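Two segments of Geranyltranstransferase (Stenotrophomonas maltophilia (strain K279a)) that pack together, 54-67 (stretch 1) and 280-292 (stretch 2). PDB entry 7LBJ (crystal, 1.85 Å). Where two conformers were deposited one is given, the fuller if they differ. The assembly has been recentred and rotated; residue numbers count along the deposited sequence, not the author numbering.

Stretch 1 54-67: RMRPLLVYASGHLF
Stretch 2 280-292: RYGEEADALRALA

Small residues let helices approach closely, and large ones fill the space beside them; two segments of this geranyltranstransferase illustrate the principle. Arg 54, at phi/psi 54/42°, occupies the N-cap position of a helix that begins at Met 55, with phi near -60° and psi near -40°. In the second segment an irregular turn, extended at Tyr 281 (-75/158°), leads into a helix from Asp 286. The helices run roughly antiparallel, at 147°, their axes 8.5 Å apart at closest approach. Ala 62 lies opposite Ala 287 (CA to CA 5.4 Å), and Leu 66 opposite Glu 284 (CA to CA 5.0 Å).

The alanine methyls meet directly, Ala 62 CB lying 3.8 Å from Ala 287 CB. Leu 291 (m, t) is a knob among Met 55, Leu 58, Leu 59 and Ala 62; its CD1 reaches 3.6 Å from Leu 59 CD2. Leu 66 (m, t) places CD2 3.5 Å from Ala 285 CB and 3.7 Å from Tyr 281 CD2, while its CD1 lies 3.7 Å from Leu 288 CD1.

No direct hydrogen bond crosses this largely apolar contact, which buries 616 Å². Instead, one water donates to Ala 62 O (2.9 Å from the water O) and Glu 284 O (2.8 Å) and accepts from Leu 288 N (3.0 Å).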

# COMPACT_ATOMS: atom_id res chain seq x y z
N ARG A 54 18.87 5.60 7.56
CA ARG A 54 18.35 5.81 6.19
C ARG A 54 19.04 4.89 5.19
O ARG A 54 19.38 5.29 4.08
CB ARG A 54 18.48 7.28 5.76
CG ARG A 54 17.86 8.30 6.70
CD ARG A 54 16.35 8.10 6.86
NE ARG A 54 15.72 9.28 7.47
CZ ARG A 54 14.49 9.29 7.95
NH1 ARG A 54 13.72 8.20 7.92
NH2 ARG A 54 14.01 10.41 8.50
N MET A 55 19.25 3.64 5.59
CA MET A 55 20.01 2.72 4.75
C MET A 55 19.37 2.55 3.38
O MET A 55 20.06 2.55 2.36
CB MET A 55 20.16 1.37 5.45
CG MET A 55 20.98 0.37 4.68
SD MET A 55 22.75 0.74 4.69
CE MET A 55 22.95 1.76 6.17
N ARG A 56 18.04 2.43 3.34
CA ARG A 56 17.40 2.20 2.04
C ARG A 56 17.43 3.43 1.14
O ARG A 56 17.77 3.30 -0.05
CB ARG A 56 15.99 1.63 2.29
CG ARG A 56 16.11 0.24 2.97
CD ARG A 56 14.82 -0.20 3.65
NE ARG A 56 15.01 -1.46 4.36
CZ ARG A 56 15.62 -1.57 5.53
NH1 ARG A 56 16.09 -0.50 6.18
NH2 ARG A 56 15.76 -2.77 6.08
N PRO A 57 17.11 4.64 1.60
CA PRO A 57 17.37 5.82 0.75
C PRO A 57 18.82 5.92 0.29
O PRO A 57 19.08 6.24 -0.88
CB PRO A 57 17.01 7.00 1.66
CG PRO A 57 16.03 6.44 2.60
CD PRO A 57 16.40 5.01 2.84
N LEU A 58 19.77 5.65 1.19
CA LEU A 58 21.18 5.73 0.82
C LEU A 58 21.51 4.75 -0.30
O LEU A 58 22.28 5.07 -1.21
CB LEU A 58 22.06 5.47 2.04
CG LEU A 58 22.12 6.57 3.09
CD1 LEU A 58 23.01 6.14 4.23
CD2 LEU A 58 22.64 7.85 2.45
N LEU A 59 20.93 3.56 -0.25
CA LEU A 59 21.17 2.61 -1.33
C LEU A 59 20.62 3.13 -2.66
O LEU A 59 21.25 2.94 -3.71
CB LEU A 59 20.54 1.26 -0.99
CG LEU A 59 21.28 0.44 0.08
CD1 LEU A 59 20.32 -0.61 0.64
CD2 LEU A 59 22.54 -0.24 -0.50
N VAL A 60 19.45 3.77 -2.65
CA VAL A 60 18.92 4.35 -3.89
C VAL A 60 19.88 5.41 -4.43
O VAL A 60 20.25 5.40 -5.61
CB VAL A 60 17.51 4.95 -3.66
CG1 VAL A 60 17.05 5.71 -4.91
CG2 VAL A 60 16.50 3.84 -3.31
N TYR A 61 20.28 6.34 -3.58
CA TYR A 61 21.16 7.40 -4.05
C TYR A 61 22.51 6.84 -4.49
O TYR A 61 23.06 7.27 -5.51
CB TYR A 61 21.36 8.44 -2.95
CG TYR A 61 20.16 9.31 -2.64
CD1 TYR A 61 19.59 10.13 -3.62
CD2 TYR A 61 19.64 9.37 -1.35
CE1 TYR A 61 18.50 10.98 -3.31
CE2 TYR A 61 18.56 10.23 -1.02
CZ TYR A 61 17.99 11.01 -2.01
OH TYR A 61 16.94 11.85 -1.68
N ALA A 62 23.06 5.90 -3.72
CA ALA A 62 24.40 5.38 -4.02
C ALA A 62 24.39 4.57 -5.30
O ALA A 62 25.36 4.59 -6.07
CB ALA A 62 24.91 4.52 -2.86
N SER A 63 23.30 3.85 -5.54
CA SER A 63 23.16 3.11 -6.79
C SER A 63 23.02 4.07 -7.97
O SER A 63 23.68 3.90 -9.00
CB SER A 63 21.95 2.17 -6.70
OG SER A 63 21.82 1.36 -7.86
N GLY A 64 22.17 5.09 -7.82
CA GLY A 64 22.08 6.08 -8.88
C GLY A 64 23.40 6.79 -9.09
O GLY A 64 23.74 7.17 -10.22
N HIS A 65 24.18 6.93 -8.02
CA HIS A 65 25.45 7.65 -8.09
C HIS A 65 26.45 6.94 -9.01
O HIS A 65 27.31 7.60 -9.62
CB HIS A 65 26.02 7.80 -6.67
CG HIS A 65 27.26 8.63 -6.58
ND1 HIS A 65 27.26 9.99 -6.77
CD2 HIS A 65 28.55 8.28 -6.31
CE1 HIS A 65 28.50 10.45 -6.62
NE2 HIS A 65 29.29 9.43 -6.34
N LEU A 66 26.35 5.61 -9.11
CA LEU A 66 27.20 4.85 -10.01
C LEU A 66 27.13 5.37 -11.44
O LEU A 66 28.10 5.26 -12.19
CB LEU A 66 26.77 3.39 -10.04
CG LEU A 66 27.15 2.36 -8.99
CD1 LEU A 66 26.45 1.05 -9.40
CD2 LEU A 66 28.65 2.19 -8.99
N PHE A 67 25.97 5.88 -11.83
CA PHE A 67 25.72 6.33 -13.19
C PHE A 67 25.78 7.84 -13.32
O PHE A 67 25.47 8.37 -14.39
CB PHE A 67 24.35 5.82 -13.64
CG PHE A 67 24.18 4.35 -13.42
CD1 PHE A 67 24.61 3.45 -14.39
CD2 PHE A 67 23.65 3.86 -12.24
CE1 PHE A 67 24.49 2.10 -14.19
CE2 PHE A 67 23.53 2.49 -12.04
CZ PHE A 67 23.95 1.62 -13.01
N ARG A 280 35.52 -3.88 -10.18
CA ARG A 280 35.99 -3.27 -11.41
C ARG A 280 35.58 -1.81 -11.56
O ARG A 280 36.10 -1.13 -12.46
CB ARG A 280 35.50 -4.07 -12.62
CG ARG A 280 36.22 -5.41 -12.78
CD ARG A 280 35.58 -6.22 -13.88
NE ARG A 280 36.20 -7.52 -14.06
CZ ARG A 280 35.61 -8.55 -14.63
NH1 ARG A 280 34.35 -8.48 -15.03
NH2 ARG A 280 36.29 -9.68 -14.82
N TYR A 281 34.70 -1.31 -10.70
CA TYR A 281 34.26 0.07 -10.77
C TYR A 281 35.34 1.00 -10.23
O TYR A 281 36.21 0.61 -9.44
CB TYR A 281 32.99 0.28 -9.95
CG TYR A 281 31.73 -0.33 -10.54
CD1 TYR A 281 31.37 -1.64 -10.26
CD2 TYR A 281 30.87 0.43 -11.34
CE1 TYR A 281 30.23 -2.21 -10.78
CE2 TYR A 281 29.71 -0.13 -11.86
CZ TYR A 281 29.40 -1.45 -11.58
OH TYR A 281 28.25 -2.02 -12.08
N GLY A 282 35.27 2.26 -10.65
CA GLY A 282 36.10 3.31 -10.10
C GLY A 282 35.45 3.92 -8.88
O GLY A 282 34.59 3.32 -8.22
N GLU A 283 35.84 5.17 -8.60
CA GLU A 283 35.39 5.85 -7.39
C GLU A 283 33.89 6.00 -7.33
O GLU A 283 33.35 6.21 -6.24
CB GLU A 283 36.02 7.24 -7.29
CG GLU A 283 37.29 7.26 -6.49
CD GLU A 283 37.91 8.63 -6.51
OE1 GLU A 283 37.28 9.56 -5.98
OE2 GLU A 283 39.00 8.76 -7.09
N GLU A 284 33.20 5.93 -8.47
CA GLU A 284 31.76 6.09 -8.47
C GLU A 284 31.07 5.01 -7.63
O GLU A 284 29.94 5.23 -7.19
CB GLU A 284 31.22 6.09 -9.90
CG GLU A 284 31.29 4.73 -10.64
CD GLU A 284 32.65 4.40 -11.27
OE1 GLU A 284 33.63 5.14 -11.05
OE2 GLU A 284 32.74 3.38 -11.98
N ALA A 285 31.71 3.87 -7.40
CA ALA A 285 31.13 2.84 -6.55
C ALA A 285 31.53 2.95 -5.08
O ALA A 285 31.14 2.10 -4.28
CB ALA A 285 31.50 1.44 -7.06
N ASP A 286 32.31 3.98 -4.70
CA ASP A 286 32.76 4.07 -3.31
C ASP A 286 31.60 4.22 -2.33
O ASP A 286 31.69 3.73 -1.19
CB ASP A 286 33.76 5.22 -3.13
CG ASP A 286 35.17 4.84 -3.52
OD1 ASP A 286 35.43 3.63 -3.74
OD2 ASP A 286 36.04 5.73 -3.60
N ALA A 287 30.52 4.90 -2.72
CA ALA A 287 29.37 5.03 -1.83
C ALA A 287 28.73 3.66 -1.58
O ALA A 287 28.48 3.28 -0.42
CB ALA A 287 28.35 6.02 -2.39
N LEU A 288 28.47 2.90 -2.64
CA LEU A 288 27.94 1.55 -2.44
C LEU A 288 28.91 0.71 -1.61
O LEU A 288 28.49 -0.04 -0.72
CB LEU A 288 27.67 0.86 -3.78
CG LEU A 288 26.34 1.15 -4.47
CD1 LEU A 288 26.28 0.37 -5.77
CD2 LEU A 288 25.17 0.77 -3.57
N ARG A 289 30.21 0.82 -1.89
CA ARG A 289 31.19 0.04 -1.14
C ARG A 289 31.10 0.35 0.34
O ARG A 289 31.23 -0.54 1.18
CB ARG A 289 32.60 0.30 -1.64
CG ARG A 289 32.96 -0.38 -2.95
CD ARG A 289 34.35 0.11 -3.41
NE ARG A 289 34.69 -0.46 -4.71
CZ ARG A 289 35.00 0.24 -5.79
NH1 ARG A 289 35.13 1.56 -5.76
NH2 ARG A 289 35.22 -0.41 -6.93
N ALA A 290 30.86 1.63 0.68
CA ALA A 290 30.83 2.02 2.08
C ALA A 290 29.55 1.59 2.76
O ALA A 290 29.55 1.38 3.99
CB ALA A 290 31.03 3.54 2.21
N LEU A 291 28.44 1.46 2.02
CA LEU A 291 27.24 0.89 2.61
C LEU A 291 27.44 -0.58 2.93
O LEU A 291 26.96 -1.07 3.96
CB LEU A 291 26.03 1.08 1.68
CG LEU A 291 25.61 2.53 1.44
CD1 LEU A 291 24.54 2.64 0.35
CD2 LEU A 291 25.13 3.16 2.74
N ALA A 292 28.18 -1.30 2.08
CA ALA A 292 28.53 -2.68 2.38
C ALA A 292 29.35 -2.77 3.66
O ALA A 292 29.10 -3.61 4.52
CB ALA A 292 29.28 -3.30 1.20
O HOH W 1 28.10 4.18 -5.37